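Putative DNA-binding protein (Ralstonia eutropha, PDB 3HWU) is of unknown molecular function, though possibly DNA-binding, and assembles as three copies of a chain with a Plants and Prokaryotes Conserved (PCC, DUF296) domain. Local coordinates at residues G22-Q27 against G110-T115; N28-A33 against G86-H91; E36-A41 against G79-K84; G47-A52 against V72-M77. All coordinates share one frame; numbering follows the deposited sequence.

Interaction 1: G22-Q27 against G110-T115; sequences GDNVLQ and GLTVGT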
loop_
_atom_site.group_PDB
_atom_site.type_symbol
_atom_site.label_atom_id
_atom_site.label_comp_id
_atom_site.label_asym_id
_atom_site.label_seq_id
_atom_site.Cartn_x
_atom_site.Cartn_y
_atom_site.Cartn_z
ATOM N N GLY A 22 20.316 2.009 -9.860
ATOM C CA GLY A 22 20.415 3.119 -10.773
ATOM C C GLY A 22 19.160 3.391 -11.582
ATOM O O GLY A 22 19.085 4.417 -12.220
ATOM N N ASP A 23 18.166 2.498 -11.555
ATOM C CA ASP A 23 16.958 2.715 -12.369
ATOM C C ASP A 23 16.117 3.869 -11.824
ATOM O O ASP A 23 15.845 3.959 -10.632
ATOM C CB ASP A 23 16.089 1.458 -12.426
ATOM C CG ASP A 23 16.682 0.328 -13.246
ATOM O OD1 ASP A 23 17.579 0.591 -14.092
ATOM O OD2 ASP A 23 16.191 -0.837 -13.139
ATOM N N ASN A 24 15.643 4.690 -12.750
ATOM C CA ASN A 24 14.755 5.780 -12.475
ATOM C C ASN A 24 13.318 5.245 -12.456
ATOM O O ASN A 24 12.810 4.796 -13.480
ATOM C CB ASN A 24 14.899 6.877 -13.536
ATOM C CG ASN A 24 14.002 8.053 -13.252
ATOM O OD1 ASN A 24 12.790 7.881 -13.165
ATOM N ND2 ASN A 24 14.584 9.251 -13.041
ATOM N N VAL A 25 12.708 5.230 -11.285
ATOM C CA VAL A 25 11.478 4.423 -11.103
ATOM C C VAL A 25 10.300 4.927 -11.929
ATOM O O VAL A 25 9.649 4.152 -12.642
ATOM C CB VAL A 25 11.142 4.333 -9.612
ATOM C CG1 VAL A 25 9.769 3.618 -9.378
ATOM C CG2 VAL A 25 12.260 3.593 -8.825
ATOM N N LEU A 26 9.985 6.218 -11.838
ATOM C CA LEU A 26 8.812 6.686 -12.580
ATOM C C LEU A 26 9.059 6.614 -14.087
ATOM O O LEU A 26 8.148 6.328 -14.840
ATOM C CB LEU A 26 8.324 8.077 -12.152
ATOM C CG LEU A 26 8.056 8.228 -10.632
ATOM C CD1 LEU A 26 7.483 9.616 -10.415
ATOM C CD2 LEU A 26 7.118 7.188 -10.098
ATOM N N GLN A 27 10.284 6.903 -14.516
ATOM C CA GLN A 27 10.603 6.781 -15.943
ATOM C C GLN A 27 10.477 5.335 -16.426
ATOM O O GLN A 27 9.990 5.091 -17.537
ATOM C CB GLN A 27 12.010 7.347 -16.222
ATOM C CG GLN A 27 12.112 8.846 -16.028
ATOM C CD GLN A 27 13.507 9.418 -16.201
ATOM O OE1 GLN A 27 14.484 8.699 -16.520
ATOM N NE2 GLN A 27 13.610 10.718 -15.993
ATOM N N GLY A 110 10.235 12.205 -8.373
ATOM C CA GLY A 110 11.197 11.303 -9.018
ATOM C C GLY A 110 11.937 10.506 -7.954
ATOM O O GLY A 110 11.959 10.892 -6.781
ATOM N N LEU A 111 12.475 9.362 -8.350
ATOM C CA LEU A 111 13.230 8.524 -7.445
ATOM C C LEU A 111 14.047 7.522 -8.236
ATOM O O LEU A 111 13.664 7.131 -9.353
ATOM C CB LEU A 111 12.335 7.844 -6.384
ATOM C CG LEU A 111 11.318 6.812 -6.844
ATOM C CD1 LEU A 111 10.626 6.158 -5.634
ATOM C CD2 LEU A 111 10.231 7.370 -7.793
ATOM N N THR A 112 15.190 7.183 -7.636
ATOM C CA THR A 112 16.214 6.367 -8.255
ATOM C C THR A 112 16.596 5.233 -7.307
ATOM O O THR A 112 16.908 5.481 -6.141
ATOM C CB THR A 112 17.470 7.191 -8.596
ATOM O OG1 THR A 112 17.102 8.277 -9.456
ATOM C CG2 THR A 112 18.528 6.345 -9.278
ATOM N N VAL A 113 16.592 4.000 -7.824
ATOM C CA VAL A 113 16.967 2.838 -7.033
ATOM C C VAL A 113 18.444 2.938 -6.638
ATOM O O VAL A 113 19.310 3.249 -7.489
ATOM C CB VAL A 113 16.746 1.536 -7.809
ATOM C CG1 VAL A 113 17.146 0.291 -7.034
ATOM C CG2 VAL A 113 15.265 1.433 -8.287
ATOM N N GLY A 114 18.721 2.637 -5.374
ATOM C CA GLY A 114 20.073 2.647 -4.848
ATOM C C GLY A 114 20.706 1.288 -4.856
ATOM O O GLY A 114 20.509 0.484 -5.777
ATOM N N THR A 115 21.475 1.013 -3.818
ATOM C CA THR A 115 22.109 -0.306 -3.740
ATOM C C THR A 115 21.072 -1.329 -3.208
ATOM O O THR A 115 21.047 -1.736 -2.049
ATOM C CB THR A 115 23.353 -0.251 -2.918
ATOM O OG1 THR A 115 22.998 0.217 -1.642
ATOM C CG2 THR A 115 24.418 0.685 -3.545
#
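Val25 sits across Leu111 and Val113, meeting Leu111 with CB and Val113 with its CG2 branch. Its CB lies 3.7 Å from Leu111 CD2, and its CG2 lies 3.7 Å from Val113 CG2. A beta-branched residue suits this place, because branching at CB puts a methyl toward Val113 while CB itself stays on Leu111. Leu26 crosses Leu111 at about a right angle, its CG 3.7 Å from the same CD2 methyl, which is thus shared between consecutive helix residues. Leu111 reaches them with CG placed between its backbone N and carbonyl carbon (chi1 66°). Farther out, Thr112 CG2 packs against Gly22 O.

The backbones join here through a single bridge between Asn24 and Thr112, a short stitch by which the turn leading into helix 25-35 is fastened to strand 103-114 of the large antiparallel sheet. Val113 N donates to Asp23 O at 2.9 Å, nearly straight at 170°, while Val113 O accepts from Gly22 N. Gly22 has a positive phi of 88°, which glycine adopts readily.

Amides in the first turn of a helix lack acceptors earlier in that helix, and two of them are supplied here. Val25 N donates to Leu111 O at 2.9 Å. Asn24, the N-cap, accepts from Gln27 N at OD1 in the conformer described, a second one also having been modelled; the distance is 3.0 Å. In the next shell, Asp23 OD2 forms a salt bridge with Lys7 and accepts from Arg20 N, while Met49 lies against both Val25 and Leu111.

Interaction 2: N28-A33 against G86-H91; sequences NLEQLA and GKPSIH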
loop_
_atom_site.group_PDB
_atom_site.type_symbol
_atom_site.label_atom_id
_atom_site.label_comp_id
_atom_site.label_asym_id
_atom_site.label_seq_id
_atom_site.Cartn_x
_atom_site.Cartn_y
_atom_site.Cartn_z
ATOM N N ASN A 28 10.873 4.367 -15.616
ATOM C CA ASN A 28 10.700 2.976 -16.033
ATOM C C ASN A 28 9.207 2.597 -16.098
ATOM O O ASN A 28 8.815 1.814 -16.950
ATOM C CB ASN A 28 11.479 2.038 -15.108
ATOM C CG ASN A 28 12.899 1.802 -15.574
ATOM O OD1 ASN A 28 13.117 0.866 -16.359
ATOM N ND2 ASN A 28 13.839 2.581 -15.118
ATOM N N LEU A 29 8.384 3.139 -15.209
ATOM C CA LEU A 29 6.927 2.927 -15.306
ATOM C C LEU A 29 6.324 3.579 -16.562
ATOM O O LEU A 29 5.443 3.003 -17.209
ATOM C CB LEU A 29 6.238 3.449 -14.048
ATOM C CG LEU A 29 6.386 2.516 -12.835
ATOM C CD1 LEU A 29 6.064 3.285 -11.538
ATOM C CD2 LEU A 29 5.502 1.252 -12.987
ATOM N N GLU A 30 6.799 4.780 -16.897
ATOM C CA GLU A 30 6.430 5.393 -18.169
ATOM C C GLU A 30 6.796 4.505 -19.338
ATOM O O GLU A 30 5.997 4.334 -20.278
ATOM C CB GLU A 30 7.117 6.741 -18.327
ATOM C CG GLU A 30 6.631 7.810 -17.338
ATOM C CD GLU A 30 7.499 9.077 -17.244
ATOM O OE1 GLU A 30 8.596 9.119 -17.822
ATOM O OE2 GLU A 30 7.052 10.007 -16.525
ATOM N N GLN A 31 8.018 3.955 -19.319
ATOM C CA GLN A 31 8.424 3.080 -20.409
ATOM C C GLN A 31 7.591 1.783 -20.476
ATOM O O GLN A 31 7.296 1.287 -21.577
ATOM C CB GLN A 31 9.925 2.762 -20.290
ATOM C CG GLN A 31 10.458 2.086 -21.558
ATOM C CD GLN A 31 10.422 3.010 -22.737
ATOM O OE1 GLN A 31 10.717 4.213 -22.611
ATOM N NE2 GLN A 31 10.020 2.483 -23.897
ATOM N N LEU A 32 7.251 1.194 -19.327
ATOM C CA LEU A 32 6.374 0.041 -19.338
ATOM C C LEU A 32 5.014 0.400 -19.986
ATOM O O LEU A 32 4.452 -0.373 -20.777
ATOM C CB LEU A 32 6.153 -0.451 -17.900
ATOM C CG LEU A 32 5.248 -1.682 -17.753
ATOM C CD1 LEU A 32 5.900 -2.952 -18.191
ATOM C CD2 LEU A 32 4.787 -1.822 -16.278
ATOM N N ALA A 33 4.491 1.559 -19.617
ATOM C CA ALA A 33 3.208 2.012 -20.187
ATOM C C ALA A 33 3.273 2.102 -21.716
ATOM O O ALA A 33 2.349 1.675 -22.432
ATOM C CB ALA A 33 2.779 3.370 -19.553
ATOM N N GLY A 86 -1.123 12.329 -24.854
ATOM C CA GLY A 86 -0.463 11.255 -25.549
ATOM C C GLY A 86 0.738 10.603 -24.887
ATOM O O GLY A 86 1.343 9.683 -25.449
ATOM N N LYS A 87 1.122 11.113 -23.727
ATOM C CA LYS A 87 2.301 10.648 -23.000
ATOM C C LYS A 87 1.855 9.987 -21.709
ATOM O O LYS A 87 0.826 10.373 -21.147
ATOM C CB LYS A 87 3.205 11.821 -22.639
ATOM C CG LYS A 87 3.716 12.586 -23.893
ATOM C CD LYS A 87 4.737 13.644 -23.523
ATOM C CE LYS A 87 4.102 14.823 -22.896
ATOM N N PRO A 88 2.635 9.012 -21.237
ATOM C CA PRO A 88 2.265 8.427 -19.955
ATOM C C PRO A 88 2.305 9.451 -18.849
ATOM O O PRO A 88 3.196 10.297 -18.813
ATOM C CB PRO A 88 3.300 7.323 -19.733
ATOM C CG PRO A 88 4.086 7.240 -20.914
ATOM C CD PRO A 88 3.833 8.407 -21.800
ATOM N N SER A 89 1.360 9.325 -17.937
ATOM C CA SER A 89 1.183 10.246 -16.824
ATOM C C SER A 89 1.077 9.451 -15.545
ATOM O O SER A 89 0.050 8.821 -15.268
ATOM C CB SER A 89 -0.066 11.089 -17.025
ATOM O OG SER A 89 -0.290 11.968 -15.948
ATOM N N ILE A 90 2.220 9.339 -14.851
ATOM C CA ILE A 90 2.316 8.523 -13.633
ATOM C C ILE A 90 1.977 9.436 -12.450
ATOM O O ILE A 90 2.496 10.547 -12.306
ATOM C CB ILE A 90 3.737 7.916 -13.462
ATOM C CG1 ILE A 90 4.235 7.155 -14.675
ATOM C CG2 ILE A 90 3.821 6.991 -12.265
ATOM C CD1 ILE A 90 3.350 6.052 -15.171
ATOM N N HIS A 91 1.134 8.963 -11.554
ATOM C CA HIS A 91 0.757 9.655 -10.334
ATOM C C HIS A 91 1.141 8.726 -9.214
ATOM O O HIS A 91 0.551 7.648 -9.059
ATOM C CB HIS A 91 -0.743 9.919 -10.294
ATOM C CG HIS A 91 -1.188 10.661 -9.099
ATOM N ND1 HIS A 91 -2.506 10.716 -8.688
ATOM C CD2 HIS A 91 -0.480 11.396 -8.211
ATOM C CE1 HIS A 91 -2.584 11.489 -7.618
ATOM N NE2 HIS A 91 -1.366 11.915 -7.312
HETATM O O HOH W 1 4.556 10.734 -15.701
#
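The puckered pyrrolidine ring of Pro88 meets helix 28-33 through two of its ring carbons: CG lies 3.5 Å from Glu30 O, and CB lies 4.0 Å from Ala33 CB. The CG and CB atoms also border Glu30 CB, and the ring crosses the glutamate side chain at about a right angle. Trp83 of the neighbouring strand 72-84 also packs on Pro88. Proline fits here because its compact ring presents carbon alone to the helix backbone, and alanine fits because its single methyl lets the strand come close.

The flat carboxylate of Glu30 reaches the strand through water. Its OE2 accepts a hydrogen bond of 2.7 Å from a water oxygen, and that water in turn accepts from Ile90 N at 2.9 Å. A second donation from the water to Pro88 O is weak. The strand amide is therefore satisfied through one bridging water. Glu30 CG stands anti to its carbonyl carbon (chi1 -67°), where it meets Ile90 CG1 at 3.6 Å, and the extended chain beyond carries the carboxylate on to the water. A long residue serves both needs, methylenes for packing and a charged end at the partly exposed margin. Ile90 CD1 reaches further under the helix, to Leu29 CB at 4.0 Å.

The axes of segments 28-33 and 87-91 approach to 8.2 Å with N-to-C directions 134° apart, so the helix lies slantwise over the strand. Helix 25-35 covers strand 87-97 here and also rests on its neighbour, strand 72-84, where Ala33 touches Ile81. Leu32, by contrast, turns to Met17 of strand 14-20.

Interaction 3: E36-A41 against G79-K84; sequences EHIPSA and GSIAWK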
loop_
_atom_site.group_PDB
_atom_site.type_symbol
_atom_site.label_atom_id
_atom_site.label_comp_id
_atom_site.label_asym_id
_atom_site.label_seq_id
_atom_site.Cartn_x
_atom_site.Cartn_y
_atom_site.Cartn_z
ATOM N N GLU A 36 4.104 -1.693 -23.316
ATOM C CA GLU A 36 3.020 -2.640 -23.178
ATOM C C GLU A 36 1.665 -1.969 -23.490
ATOM O O GLU A 36 0.617 -2.622 -23.322
ATOM C CB GLU A 36 3.007 -3.258 -21.765
ATOM C CG GLU A 36 4.165 -4.204 -21.493
ATOM C CD GLU A 36 4.128 -5.512 -22.279
ATOM O OE1 GLU A 36 3.019 -6.000 -22.591
ATOM O OE2 GLU A 36 5.218 -6.076 -22.545
ATOM N N HIS A 37 1.664 -0.715 -23.929
ATOM C CA HIS A 37 0.419 -0.002 -24.311
ATOM C C HIS A 37 -0.631 -0.133 -23.207
ATOM O O HIS A 37 -1.788 -0.447 -23.447
ATOM C CB HIS A 37 -0.098 -0.531 -25.664
ATOM C CG HIS A 37 0.999 -0.732 -26.665
ATOM N ND1 HIS A 37 1.594 -1.960 -26.905
ATOM C CD2 HIS A 37 1.709 0.176 -27.364
ATOM C CE1 HIS A 37 2.590 -1.798 -27.756
ATOM N NE2 HIS A 37 2.677 -0.508 -28.055
ATOM N N ILE A 38 -0.221 0.100 -21.976
ATOM C CA ILE A 38 -1.118 -0.019 -20.835
ATOM C C ILE A 38 -2.237 0.984 -20.957
ATOM O O ILE A 38 -1.971 2.202 -21.011
ATOM C CB ILE A 38 -0.330 0.182 -19.501
ATOM C CG1 ILE A 38 0.598 -1.007 -19.303
ATOM C CG2 ILE A 38 -1.315 0.326 -18.330
ATOM C CD1 ILE A 38 1.523 -0.960 -18.051
ATOM N N PRO A 39 -3.510 0.520 -20.966
ATOM C CA PRO A 39 -4.588 1.534 -21.063
ATOM C C PRO A 39 -4.676 2.425 -19.810
ATOM O O PRO A 39 -4.751 3.640 -19.894
ATOM C CB PRO A 39 -5.837 0.699 -21.337
ATOM C CG PRO A 39 -5.294 -0.606 -21.936
ATOM C CD PRO A 39 -4.042 -0.841 -21.127
ATOM N N SER A 40 -4.661 1.778 -18.647
ATOM C CA SER A 40 -4.542 2.400 -17.348
ATOM C C SER A 40 -4.165 1.296 -16.355
ATOM O O SER A 40 -4.297 0.111 -16.656
ATOM C CB SER A 40 -5.844 3.081 -16.933
ATOM O OG SER A 40 -6.951 2.172 -16.853
ATOM N N ALA A 41 -3.714 1.695 -15.178
ATOM C CA ALA A 41 -3.293 0.726 -14.175
ATOM C C ALA A 41 -3.189 1.368 -12.810
ATOM O O ALA A 41 -3.032 2.582 -12.676
ATOM C CB ALA A 41 -1.919 0.107 -14.526
ATOM N N GLY A 79 0.274 4.178 -6.519
ATOM C CA GLY A 79 0.035 5.098 -7.629
ATOM C C GLY A 79 -0.782 4.551 -8.763
ATOM O O GLY A 79 -1.384 3.474 -8.636
ATOM N N SER A 80 -0.866 5.324 -9.827
ATOM C CA SER A 80 -1.595 4.952 -11.031
ATOM C C SER A 80 -0.847 5.341 -12.280
ATOM O O SER A 80 -0.064 6.287 -12.308
ATOM C CB SER A 80 -2.991 5.572 -11.067
ATOM O OG SER A 80 -2.934 6.986 -11.034
ATOM N N ILE A 81 -1.129 4.570 -13.338
ATOM C CA ILE A 81 -0.696 4.860 -14.720
ATOM C C ILE A 81 -1.891 5.299 -15.526
ATOM O O ILE A 81 -2.922 4.605 -15.566
ATOM C CB ILE A 81 -0.092 3.625 -15.401
ATOM C CG1 ILE A 81 1.095 3.080 -14.577
ATOM C CG2 ILE A 81 0.374 3.931 -16.827
ATOM C CD1 ILE A 81 1.789 1.803 -15.165
ATOM N N ALA A 82 -1.765 6.458 -16.165
ATOM C CA ALA A 82 -2.739 6.956 -17.109
ATOM C C ALA A 82 -1.968 7.790 -18.143
ATOM O O ALA A 82 -0.757 7.627 -18.287
ATOM C CB ALA A 82 -3.881 7.714 -16.422
ATOM N N TRP A 83 -2.692 8.607 -18.895
ATOM C CA TRP A 83 -2.141 9.330 -20.047
ATOM C C TRP A 83 -2.516 10.795 -19.996
ATOM O O TRP A 83 -3.540 11.154 -19.440
ATOM C CB TRP A 83 -2.626 8.687 -21.352
ATOM C CG TRP A 83 -2.199 7.260 -21.409
ATOM C CD1 TRP A 83 -2.838 6.191 -20.840
ATOM C CD2 TRP A 83 -0.980 6.746 -21.982
ATOM N NE1 TRP A 83 -2.089 5.072 -21.014
ATOM C CE2 TRP A 83 -0.960 5.370 -21.734
ATOM C CE3 TRP A 83 0.049 7.311 -22.733
ATOM C CZ2 TRP A 83 0.053 4.545 -22.171
ATOM C CZ3 TRP A 83 1.058 6.488 -23.179
ATOM C CH2 TRP A 83 1.053 5.122 -22.910
ATOM N N LYS A 84 -1.669 11.638 -20.570
ATOM C CA LYS A 84 -2.023 13.029 -20.746
ATOM C C LYS A 84 -1.303 13.535 -21.984
ATOM O O LYS A 84 -0.084 13.431 -22.114
ATOM C CB LYS A 84 -1.662 13.853 -19.502
ATOM C CG LYS A 84 -2.097 15.324 -19.640
ATOM C CD LYS A 84 -2.048 16.063 -18.343
ATOM C CE LYS A 84 -2.475 17.568 -18.536
ATOM N NZ LYS A 84 -2.176 18.452 -17.370
#
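Trp83 and Ile38 meet through a hydrogen bond from the indole to the backbone: NE1 donates to Ile38 O at 2.9 Å, with the acceptor close to the ring plane at its edge. The donor lies nearly along the C=O axis of Ile38, although the angle at the hydrogen is bent to 141°. The same N-H points partly at Pro39 O, a weak second bond of 3.2 Å. One buried indole N-H thus serves two consecutive carbonyls of the loop ahead of strand 40-49. Tryptophan fits because it combines that donor with a large apolar surface; Trp83 also makes a cation-pi contact with Arg128.

Two backbone hydrogen bonds, between Ala41 and Ile81, make these an antiparallel hydrogen-bonded pair. Ile81 N donates to Ala41 O at 2.8 Å, and Ala41 N returns the bond to Ile81 O at 3.0 Å. This pair ties the start of strand 40-49 to its sheet neighbour, strand 72-84, in the long antiparallel sheet of the PCC domain. Weaker CA-H...O contacts flank it: Ser40 CA approaches Ile81 O at 3.3 Å, and Ser80 CA approaches Ala41 O.

Apolar contact gathers on the face that carries Ala41 and Ile81. The methyl of Ala41 is small enough to lie 4.1 Å from Ile81 CB. With Ile81 CG1 anti to its carbonyl carbon (chi1 -57°) and the chain extended beyond, CD1 meets Ile38 CD1 at 4.0 Å, the two side chains crossing at about a right angle; Leu32 of helix 25-35 touches Ile38. The hydroxyls find partners outside both segments: Ser40 OG bonds to Gln127 O, and Ser80 OG to Arg131 and to Glu119 of the third subunit.

Interaction 4: G47-A52 against V72-M77; sequences GFMSEA and VEMANM
Met49 and Met74, both present as selenomethionine, meet on the buried face of the strand pair, CE to CE at 3.7 Å. The Met49 chain bends at chi2 (-59°), turning SE, and again at chi3, which leaves CE beside Gly47. A CB at Gly47 would crowd that methyl, so glycine suits the place. Flexible, unbranched methionines fill such a face well. Val72 CG2 lies on the same face, 4.2 Å from Met49 CB and also near Ala52 CB.

Hydrogen bonding is firm at the Met49–Val72 pair, where Met49 N donates to Val72 O at 2.8 Å and an angle of 176°. It slackens at Gly47: Met74 N still donates to Gly47 O at 2.8 Å, but the return from Gly47 N to Met74 O is weak at 3.4 Å. Met74 O has a second partner, His93 of the second subunit.

The other face is the more open at Phe48, which is partly exposed, yet Phe48 CD1 comes within 3.3 Å of Val72 O and 3.6 Å of Glu73 CD. Glu73 is covered by Thr97 and by His93 of the second subunit.

Beyond Met49 the chain turns a corner through a classic beta bulge, Ser50 and Glu51 facing Thr112, and passes from strand 40-49, beside 72-84, to strand 51-58, beside 103-114.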
loop_
_atom_site.group_PDB
_atom_site.type_symbol
_atom_site.label_atom_id
_atom_site.label_comp_id
_atom_site.label_asym_id
_atom_site.label_seq_id
_atom_site.Cartn_x
_atom_site.Cartn_y
_atom_site.Cartn_z
ATOM N N GLY A 47 11.120 -0.653 -2.086
ATOM C CA GLY A 47 12.514 -0.786 -2.543
ATOM C C GLY A 47 13.459 0.063 -1.731
ATOM O O GLY A 47 13.070 0.529 -0.672
ATOM N N PHE A 48 14.674 0.254 -2.210
ATOM C CA PHE A 48 15.699 1.062 -1.557
ATOM C C PHE A 48 16.206 2.061 -2.573
ATOM O O PHE A 48 16.598 1.661 -3.673
ATOM C CB PHE A 48 16.876 0.218 -1.068
ATOM C CG PHE A 48 17.911 1.004 -0.338
ATOM C CD1 PHE A 48 17.652 1.465 0.919
ATOM C CD2 PHE A 48 19.072 1.320 -0.948
ATOM C CE1 PHE A 48 18.617 2.229 1.596
ATOM C CE2 PHE A 48 20.056 2.051 -0.296
ATOM C CZ PHE A 48 19.809 2.520 0.931
HETATM N N MSE A 49 16.128 3.342 -2.209
HETATM C CA MSE A 49 16.399 4.460 -3.128
HETATM C C MSE A 49 17.674 5.228 -2.786
HETATM O O MSE A 49 17.871 5.636 -1.651
HETATM C CB MSE A 49 15.246 5.430 -3.077
HETATM C CG MSE A 49 13.883 4.816 -3.430
HETATM SE SE MSE A 49 13.815 4.055 -5.184
HETATM C CE MSE A 49 12.599 2.645 -4.758
ATOM N N SER A 50 18.537 5.452 -3.761
ATOM C CA SER A 50 19.632 6.394 -3.561
ATOM C C SER A 50 19.118 7.831 -3.426
ATOM O O SER A 50 19.686 8.636 -2.677
ATOM C CB SER A 50 20.629 6.309 -4.692
ATOM O OG SER A 50 20.008 6.458 -5.950
ATOM N N GLU A 51 18.030 8.142 -4.114
ATOM C CA GLU A 51 17.377 9.410 -3.866
ATOM C C GLU A 51 15.908 9.303 -4.196
ATOM O O GLU A 51 15.519 8.561 -5.087
ATOM C CB GLU A 51 18.011 10.532 -4.640
ATOM C CG GLU A 51 18.098 10.268 -6.069
ATOM C CD GLU A 51 18.716 11.436 -6.829
ATOM O OE1 GLU A 51 17.975 12.378 -7.181
ATOM O OE2 GLU A 51 19.936 11.392 -7.062
ATOM N N ALA A 52 15.123 10.039 -3.422
ATOM C CA ALA A 52 13.690 10.145 -3.598
ATOM C C ALA A 52 13.348 11.615 -3.381
ATOM O O ALA A 52 13.625 12.167 -2.325
ATOM C CB ALA A 52 12.948 9.246 -2.634
ATOM N N VAL A 72 17.482 5.842 1.301
ATOM C CA VAL A 72 16.302 5.575 2.110
ATOM C C VAL A 72 15.575 4.308 1.672
ATOM O O VAL A 72 15.532 3.970 0.487
ATOM C CB VAL A 72 15.282 6.740 2.103
ATOM C CG1 VAL A 72 15.800 7.908 2.931
ATOM C CG2 VAL A 72 14.901 7.159 0.700
ATOM N N GLU A 73 15.047 3.578 2.640
ATOM C CA GLU A 73 14.090 2.501 2.347
ATOM C C GLU A 73 12.761 3.117 1.957
ATOM O O GLU A 73 12.315 4.059 2.603
ATOM C CB GLU A 73 13.906 1.596 3.562
ATOM C CG GLU A 73 15.133 0.698 3.888
ATOM C CD GLU A 73 15.335 -0.462 2.923
ATOM O OE1 GLU A 73 14.673 -0.526 1.885
ATOM O OE2 GLU A 73 16.176 -1.343 3.237
HETATM N N MSE A 74 12.157 2.633 0.895
HETATM C CA MSE A 74 10.820 3.016 0.519
HETATM C C MSE A 74 9.823 1.998 1.041
HETATM O O MSE A 74 9.736 0.857 0.565
HETATM C CB MSE A 74 10.688 3.152 -0.984
HETATM C CG MSE A 74 9.346 3.713 -1.379
HETATM SE SE MSE A 74 9.152 4.148 -3.205
HETATM C CE MSE A 74 9.028 2.258 -3.888
ATOM N N ALA A 75 9.197 2.379 2.146
ATOM C CA ALA A 75 8.289 1.501 2.866
ATOM C C ALA A 75 7.025 1.175 2.064
ATOM O O ALA A 75 6.456 0.107 2.189
ATOM C CB ALA A 75 7.920 2.124 4.249
ATOM N N ASN A 76 6.609 2.122 1.212
ATOM C CA ASN A 76 5.511 1.889 0.273
ATOM C C ASN A 76 5.532 2.937 -0.795
ATOM O O ASN A 76 5.862 4.076 -0.506
ATOM C CB ASN A 76 4.150 1.939 1.015
ATOM C CG ASN A 76 2.991 1.969 0.029
ATOM O OD1 ASN A 76 2.563 3.079 -0.377
ATOM N ND2 ASN A 76 2.473 0.779 -0.410
HETATM N N MSE A 77 5.153 2.523 -1.993
HETATM C CA MSE A 77 4.708 3.420 -3.041
HETATM C C MSE A 77 3.320 2.959 -3.474
HETATM O O MSE A 77 3.082 1.745 -3.537
HETATM C CB MSE A 77 5.673 3.294 -4.227
HETATM C CG MSE A 77 5.295 4.153 -5.450
HETATM SE SE MSE A 77 6.694 4.219 -6.825
HETATM C CE MSE A 77 6.658 2.383 -7.386
#

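In the fold
All four contacts share the large antiparallel sheet, and helix 25-35 links interactions 1 and 2, whose centres are 14 Å apart: Leu26 CD2 touches Ile90 CG2 at 4.0 Å. Interactions 2 and 3 lie closer, about 6 Å between centres, and are joined by backbone hydrogen bonds such as Ser89 N to Ala82 O at 2.7 Å. Interaction 1 abuts interaction 4, Leu111 CD1 lying 3.5 Å from Met74 SE. Interactions 3 and 4 use the same pair of strands, 40-49 and 72-84, with centres about 22 Å apart, on opposite sides of the chain's centre. His91 of interaction 2, with His93 and His107, could form a metal site, vacant here and unconfirmed; Ser80 of interaction 3 touches His91.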